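Local coordinates for protein LBCATS-a (Synthetic construct, PDB 5EY5) that probably acts as the alpha subunit of tryptophan synthase, cleaving indole-3-glycerol phosphate into indole and glyceraldehyde 3-phosphate, and binds sn-glycerol-3-phosphate, at residues E90-T93 with D94-I97. Residues are numbered along the deposited sequence; the frame is centred on the assembly and turned at random.
Sequences EKNT and DVPI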
loop_
_atom_site.group_PDB
_atom_site.type_symbol
_atom_site.label_atom_id
_atom_site.label_comp_id
_atom_site.label_asym_id
_atom_site.label_seq_id
_atom_site.Cartn_x
_atom_site.Cartn_y
_atom_site.Cartn_z
ATOM N N GLU A 90 -5.273 -16.022 61.061
ATOM C CA GLU A 90 -5.766 -15.691 62.390
ATOM C C GLU A 90 -6.557 -16.851 62.973
ATOM O O GLU A 90 -6.446 -17.146 64.166
ATOM C CB GLU A 90 -6.615 -14.421 62.343
ATOM C CG GLU A 90 -5.793 -13.150 62.187
ATOM C CD GLU A 90 -6.627 -11.891 62.347
ATOM O OE1 GLU A 90 -7.793 -11.888 61.896
ATOM O OE2 GLU A 90 -6.119 -10.907 62.932
ATOM N N LYS A 91 -7.335 -17.545 62.140
ATOM C CA LYS A 91 -8.218 -18.600 62.619
ATOM C C LYS A 91 -7.859 -19.992 62.117
ATOM O O LYS A 91 -8.311 -20.972 62.711
ATOM C CB LYS A 91 -9.674 -18.290 62.235
ATOM C CG LYS A 91 -10.702 -19.281 62.768
ATOM C CD LYS A 91 -10.810 -19.243 64.289
ATOM C CE LYS A 91 -11.849 -20.235 64.802
ATOM N NZ LYS A 91 -12.209 -20.013 66.232
ATOM N N ASN A 92 -7.058 -20.113 61.057
ATOM C CA ASN A 92 -6.673 -21.420 60.524
ATOM C C ASN A 92 -5.176 -21.435 60.224
ATOM O O ASN A 92 -4.738 -20.983 59.156
ATOM C CB ASN A 92 -7.486 -21.765 59.281
ATOM C CG ASN A 92 -7.246 -23.182 58.815
ATOM O OD1 ASN A 92 -6.158 -23.732 58.999
ATOM N ND2 ASN A 92 -8.264 -23.790 58.215
ATOM N N THR A 93 -4.400 -21.988 61.156
ATOM C CA THR A 93 -2.957 -22.146 61.011
ATOM C C THR A 93 -2.566 -23.485 60.397
ATOM O O THR A 93 -1.371 -23.744 60.215
ATOM C CB THR A 93 -2.277 -22.004 62.376
ATOM O OG1 THR A 93 -2.302 -23.266 63.058
ATOM C CG2 THR A 93 -3.013 -20.985 63.218
ATOM N N ASP A 94 -3.538 -24.340 60.083
ATOM C CA ASP A 94 -3.266 -25.696 59.629
ATOM C C ASP A 94 -3.157 -25.800 58.106
ATOM O O ASP A 94 -2.209 -26.406 57.595
ATOM C CB ASP A 94 -4.360 -26.643 60.141
ATOM C CG ASP A 94 -4.672 -26.435 61.616
ATOM O OD1 ASP A 94 -3.962 -27.011 62.465
ATOM O OD2 ASP A 94 -5.632 -25.698 61.925
ATOM N N VAL A 95 -4.104 -25.216 57.375
ATOM C CA VAL A 95 -4.269 -25.544 55.948
ATOM C C VAL A 95 -3.076 -25.026 55.155
ATOM O O VAL A 95 -2.746 -23.830 55.248
ATOM C CB VAL A 95 -5.567 -24.951 55.410
ATOM C CG1 VAL A 95 -5.507 -23.433 55.463
ATOM C CG2 VAL A 95 -5.792 -25.424 53.983
ATOM N N PRO A 96 -2.416 -25.862 54.349
ATOM C CA PRO A 96 -1.335 -25.355 53.501
ATOM C C PRO A 96 -1.897 -24.484 52.391
ATOM O O PRO A 96 -2.896 -24.825 51.750
ATOM C CB PRO A 96 -0.675 -26.629 52.950
ATOM C CG PRO A 96 -1.103 -27.720 53.906
ATOM C CD PRO A 96 -2.476 -27.333 54.351
ATOM N N ILE A 97 -1.252 -23.345 52.179
ATOM C CA ILE A 97 -1.632 -22.384 51.149
ATOM C C ILE A 97 -0.474 -22.279 50.170
ATOM O O ILE A 97 0.680 -22.117 50.587
ATOM C CB ILE A 97 -1.966 -21.005 51.753
ATOM C CG1 ILE A 97 -3.199 -21.102 52.641
ATOM C CG2 ILE A 97 -2.181 -19.946 50.645
ATOM C CD1 ILE A 97 -4.469 -21.334 51.860
#
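N92, T93 and D94 form a local Asx turn, extended by a second bond from V95, in the loop that leads from helix 78-91 into strand 97-100 of the TIM barrel. The evidence is one carbonyl oxygen serving two backbone amides: OD1 of N92 accepts from N of D94 at 2.9 Å, the i+2 bond that defines the turn, and from N of V95 at 3.0 Å. The two donors approach differently. D94 N-H arrives almost in line with the side-chain C=O but is itself bent, at 140° at the hydrogen, whereas V95 N-H points more directly at the oxygen (161°) from a position clearly tilted off the carbonyl plane. N92 can reach both because CG stands anti to its own backbone N (chi1 -172°), which leaves the amide beside its own carbonyl carbon, on the side from which the chain continues to D94 and V95. V95 CG1 also lies against the amide in van der Waals contact, 3.6 Å from N92 OD1, the two side chains meeting roughly at right angles. Gripped twice, the amide probably has little freedom to rotate. Around the turn, R89 NH1 bonds to the carbonyl oxygens of N92 and V95, and N92 and V95 both rest on V41 of helix 30-42, while V95 also touches I48 of the adjacent parallel strand 48-51.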